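Local coordinates for hypothetical protein BA_2335 (PDB 4H4N) that is of unknown function, a small all-beta protein of Bacillus anthracis built from two antiparallel sheets, at residues Lys6-Pro14 and Ile48-Thr59. Numbering follows the deposited sequence. Where two conformers were deposited one is given.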
loop_
_atom_site.group_PDB
_atom_site.type_symbol
_atom_site.label_atom_id
_atom_site.label_comp_id
_atom_site.label_asym_id
_atom_site.label_seq_id
_atom_site.Cartn_x
_atom_site.Cartn_y
_atom_site.Cartn_z
ATOM N N LYS A 6 -8.069 -2.939 -15.107
ATOM C CA LYS A 6 -7.337 -2.616 -13.848
ATOM C C LYS A 6 -7.627 -1.190 -13.405
ATOM O O LYS A 6 -6.879 -0.254 -13.690
ATOM C CB LYS A 6 -5.835 -2.817 -14.017
ATOM C CG LYS A 6 -5.411 -4.255 -14.153
ATOM C CD LYS A 6 -3.906 -4.356 -14.270
ATOM C CE LYS A 6 -3.443 -5.792 -14.418
ATOM N NZ LYS A 6 -1.978 -5.862 -14.686
ATOM N N LYS A 7 -8.738 -1.031 -12.709
ATOM C CA LYS A 7 -9.127 0.264 -12.210
ATOM C C LYS A 7 -8.206 0.677 -11.052
ATOM O O LYS A 7 -7.569 -0.170 -10.422
ATOM C CB LYS A 7 -10.577 0.220 -11.723
ATOM C CG LYS A 7 -11.617 0.116 -12.831
ATOM C CD LYS A 7 -13.013 -0.143 -12.250
ATOM C CE LYS A 7 -14.109 -0.067 -13.312
ATOM N NZ LYS A 7 -15.460 -0.378 -12.754
ATOM N N PRO A 8 -8.109 1.986 -10.786
ATOM C CA PRO A 8 -7.328 2.430 -9.642
ATOM C C PRO A 8 -7.824 1.805 -8.341
ATOM O O PRO A 8 -9.023 1.518 -8.214
ATOM C CB PRO A 8 -7.590 3.943 -9.622
ATOM C CG PRO A 8 -7.781 4.289 -11.050
ATOM C CD PRO A 8 -8.529 3.123 -11.631
ATOM N N ILE A 9 -6.899 1.527 -7.428
ATOM C CA ILE A 9 -7.244 1.099 -6.073
ATOM C C ILE A 9 -6.763 2.244 -5.186
ATOM O O ILE A 9 -5.607 2.668 -5.286
ATOM C CB ILE A 9 -6.589 -0.238 -5.647
ATOM C CG1 ILE A 9 -6.841 -1.337 -6.671
ATOM C CG2 ILE A 9 -7.111 -0.652 -4.283
ATOM C CD1 ILE A 9 -5.977 -2.564 -6.436
ATOM N N ALA A 10 -7.647 2.743 -4.319
ATOM C CA ALA A 10 -7.348 3.875 -3.450
ATOM C C ALA A 10 -6.957 3.388 -2.070
ATOM O O ALA A 10 -7.545 2.445 -1.544
ATOM C CB ALA A 10 -8.565 4.793 -3.357
ATOM N N PHE A 11 -6.017 4.107 -1.463
ATOM C CA PHE A 11 -5.495 3.812 -0.135
ATOM C C PHE A 11 -5.356 5.075 0.694
ATOM O O PHE A 11 -4.930 6.100 0.205
ATOM C CB PHE A 11 -4.119 3.156 -0.240
ATOM C CG PHE A 11 -4.154 1.842 -0.906
ATOM C CD1 PHE A 11 -4.511 0.719 -0.189
ATOM C CD2 PHE A 11 -3.872 1.713 -2.244
ATOM C CE1 PHE A 11 -4.594 -0.510 -0.793
ATOM C CE2 PHE A 11 -3.927 0.480 -2.859
ATOM C CZ PHE A 11 -4.300 -0.630 -2.133
ATOM N N LYS A 12 -5.719 4.982 1.962
ATOM C CA LYS A 12 -5.521 6.078 2.898
ATOM C C LYS A 12 -4.233 5.816 3.655
ATOM O O LYS A 12 -4.090 4.797 4.328
ATOM C CB LYS A 12 -6.684 6.188 3.873
ATOM C CG LYS A 12 -6.544 7.353 4.830
ATOM C CD LYS A 12 -7.826 7.615 5.590
ATOM C CE LYS A 12 -8.201 6.458 6.492
ATOM N NZ LYS A 12 -9.481 6.676 7.175
ATOM N N VAL A 13 -3.295 6.731 3.563
ATOM C CA VAL A 13 -2.027 6.597 4.233
ATOM C C VAL A 13 -2.080 7.461 5.485
ATOM O O VAL A 13 -2.295 8.664 5.398
ATOM C CB VAL A 13 -0.854 7.000 3.358
ATOM C CG1 VAL A 13 0.456 6.669 4.049
ATOM C CG2 VAL A 13 -0.946 6.322 1.986
ATOM N N PRO A 14 -1.884 6.870 6.668
ATOM C CA PRO A 14 -1.945 7.688 7.874
ATOM C C PRO A 14 -0.833 8.718 7.940
ATOM O O PRO A 14 0.157 8.632 7.207
ATOM C CB PRO A 14 -1.795 6.655 9.004
ATOM C CG PRO A 14 -2.210 5.372 8.415
ATOM C CD PRO A 14 -1.760 5.439 6.984
ATOM N N ILE A 48 -3.283 3.581 -6.563
ATOM C CA ILE A 48 -2.332 2.702 -7.239
ATOM C C ILE A 48 -3.062 2.300 -8.528
ATOM O O ILE A 48 -4.163 1.743 -8.487
ATOM C CB ILE A 48 -1.990 1.469 -6.382
ATOM C CG1 ILE A 48 -1.213 1.859 -5.104
ATOM C CG2 ILE A 48 -1.193 0.463 -7.208
ATOM C CD1 ILE A 48 0.156 2.458 -5.344
ATOM N N THR A 49 -2.445 2.589 -9.676
ATOM C CA THR A 49 -3.053 2.323 -10.960
ATOM C C THR A 49 -2.363 1.206 -11.733
ATOM O O THR A 49 -2.916 0.708 -12.712
ATOM C CB THR A 49 -3.068 3.606 -11.812
ATOM O OG1 THR A 49 -1.733 4.084 -11.999
ATOM C CG2 THR A 49 -3.888 4.682 -11.119
ATOM N N ARG A 50 -1.165 0.817 -11.302
ATOM C CA ARG A 50 -0.414 -0.251 -11.943
ATOM C C ARG A 50 -0.190 -1.329 -10.910
ATOM O O ARG A 50 0.319 -1.078 -9.825
ATOM C CB ARG A 50 0.918 0.279 -12.478
ATOM C CG ARG A 50 0.728 1.387 -13.529
ATOM C CD ARG A 50 2.005 1.843 -14.190
ATOM N NE ARG A 50 2.616 0.778 -14.960
ATOM C CZ ARG A 50 3.759 0.904 -15.642
ATOM N NH1 ARG A 50 4.420 2.049 -15.631
ATOM N NH2 ARG A 50 4.258 -0.123 -16.310
ATOM N N TYR A 51 -0.571 -2.536 -11.263
ATOM C CA TYR A 51 -0.443 -3.658 -10.376
ATOM C C TYR A 51 -0.660 -4.911 -11.196
ATOM O O TYR A 51 -1.368 -4.891 -12.196
ATOM C CB TYR A 51 -1.438 -3.580 -9.198
ATOM C CG TYR A 51 -2.864 -3.322 -9.577
ATOM C CD1 TYR A 51 -3.720 -4.365 -9.933
ATOM C CD2 TYR A 51 -3.390 -2.035 -9.534
ATOM C CE1 TYR A 51 -5.036 -4.123 -10.265
ATOM C CE2 TYR A 51 -4.719 -1.786 -9.873
ATOM C CZ TYR A 51 -5.537 -2.845 -10.219
ATOM O OH TYR A 51 -6.861 -2.638 -10.525
ATOM N N PRO A 52 -0.080 -6.025 -10.757
ATOM C CA PRO A 52 -0.287 -7.268 -11.468
ATOM C C PRO A 52 -1.662 -7.836 -11.189
ATOM O O PRO A 52 -2.334 -7.429 -10.242
ATOM C CB PRO A 52 0.765 -8.191 -10.842
ATOM C CG PRO A 52 0.942 -7.678 -9.479
ATOM C CD PRO A 52 0.816 -6.202 -9.596
ATOM N N ASN A 53 -2.077 -8.780 -12.016
ATOM C CA ASN A 53 -3.274 -9.536 -11.709
ATOM C C ASN A 53 -3.057 -10.139 -10.326
ATOM O O ASN A 53 -1.960 -10.580 -10.006
ATOM C CB ASN A 53 -3.532 -10.617 -12.751
ATOM C CG ASN A 53 -3.933 -10.047 -14.098
ATOM O OD1 ASN A 53 -4.391 -8.908 -14.195
ATOM N ND2 ASN A 53 -3.784 -10.847 -15.141
ATOM N N TYR A 54 -4.088 -10.107 -9.493
ATOM C CA TYR A 54 -3.966 -10.528 -8.097
ATOM C C TYR A 54 -5.254 -11.154 -7.607
ATOM O O TYR A 54 -6.317 -10.952 -8.174
ATOM C CB TYR A 54 -3.594 -9.320 -7.194
ATOM C CG TYR A 54 -4.716 -8.328 -6.994
ATOM C CD1 TYR A 54 -4.957 -7.326 -7.914
ATOM C CD2 TYR A 54 -5.555 -8.419 -5.897
ATOM C CE1 TYR A 54 -5.995 -6.437 -7.736
ATOM C CE2 TYR A 54 -6.597 -7.528 -5.708
ATOM C CZ TYR A 54 -6.820 -6.547 -6.626
ATOM O OH TYR A 54 -7.870 -5.676 -6.437
ATOM N N THR A 55 -5.139 -11.907 -6.523
ATOM C CA THR A 55 -6.274 -12.510 -5.865
ATOM C C THR A 55 -6.766 -11.661 -4.685
ATOM O O THR A 55 -7.973 -11.443 -4.544
ATOM C CB THR A 55 -5.927 -13.940 -5.446
ATOM O OG1 THR A 55 -5.569 -14.696 -6.622
ATOM C CG2 THR A 55 -7.067 -14.589 -4.744
ATOM N N LYS A 56 -5.842 -11.216 -3.843
ATOM C CA LYS A 56 -6.200 -10.275 -2.782
ATOM C C LYS A 56 -4.976 -9.428 -2.480
ATOM O O LYS A 56 -3.877 -9.722 -2.944
ATOM C CB LYS A 56 -6.661 -10.956 -1.493
ATOM C CG LYS A 56 -5.564 -11.669 -0.760
ATOM C CD LYS A 56 -5.933 -11.915 0.696
ATOM C CE LYS A 56 -4.789 -12.566 1.447
ATOM N NZ LYS A 56 -5.142 -12.722 2.895
ATOM N N TYR A 57 -5.195 -8.341 -1.742
ATOM C CA TYR A 57 -4.094 -7.576 -1.203
ATOM C C TYR A 57 -4.292 -7.426 0.297
ATOM O O TYR A 57 -5.396 -7.563 0.817
ATOM C CB TYR A 57 -3.934 -6.202 -1.890
ATOM C CG TYR A 57 -5.052 -5.240 -1.636
ATOM C CD1 TYR A 57 -5.095 -4.512 -0.461
ATOM C CD2 TYR A 57 -6.057 -5.049 -2.552
ATOM C CE1 TYR A 57 -6.137 -3.649 -0.177
ATOM C CE2 TYR A 57 -7.104 -4.162 -2.290
ATOM C CZ TYR A 57 -7.133 -3.464 -1.100
ATOM O OH TYR A 57 -8.172 -2.591 -0.852
ATOM N N GLU A 58 -3.195 -7.132 0.975
ATOM C CA GLU A 58 -3.219 -6.741 2.385
ATOM C C GLU A 58 -2.332 -5.516 2.536
ATOM O O GLU A 58 -1.478 -5.243 1.703
ATOM C CB GLU A 58 -2.722 -7.856 3.298
ATOM C CG GLU A 58 -3.507 -9.134 3.194
ATOM C CD GLU A 58 -4.909 -9.101 3.796
ATOM O OE1 GLU A 58 -5.325 -8.099 4.406
ATOM O OE2 GLU A 58 -5.603 -10.131 3.645
ATOM N N THR A 59 -2.541 -4.770 3.603
ATOM C CA THR A 59 -1.786 -3.571 3.872
ATOM C C THR A 59 -1.136 -3.601 5.241
ATOM O O THR A 59 -1.633 -4.224 6.187
ATOM C CB THR A 59 -2.669 -2.310 3.763
ATOM O OG1 THR A 59 -3.676 -2.336 4.771
ATOM C CG2 THR A 59 -3.329 -2.213 2.416
#
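The ring of Y51 is sandwiched between I9 and K6, at the place where a two-stranded antiparallel sheet (9-13 with 44-48) packs over a three-stranded one in a small beta sandwich. I9 and I48 form a hydrogen-bonded antiparallel pair at the end of the first sheet; both bonds are nearly straight, I9 N to I48 O measuring 2.9 Å. From I48 the chain crosses through residues 49-55 to strand 56-63 of the other. I9 CD1 sits over one face of Y51 in a CH-pi contact, 3.9 Å from the centroid; K6 CD lies over the opposite face, CB and CG beside its CE1-CZ rim. The K6 and Y51 side chains run past each other in opposite directions, and the lysine is long enough for NZ to hydrogen-bond Y51 O at 2.7 Å, in the carbonyl plane. Branched I9 serves two tyrosines at once: chi1 (-52°) points CG1 away from the carbonyl carbon and extended chi2 (168°) carries CD1 over Y51 and to the Y54 hydroxyl, while CG2 meets Y57. F11, whose large apolar ring suits its buried place between the sheets, turns an edge toward the face of Y57 in a T-shaped pair, planes at 74° and F11 CE1 3.6 Å from Y57 CE1. I48 CG1 and T59 CG2 approach F11 obliquely from the same side of its plane, near CE2 and CE1; L19 and V21 also touch it. Tyrosine suits position 51 because its hydroxyl bonds the arm's backbone: Y51 OH donates to a lone pair of K7 O at 2.6 Å.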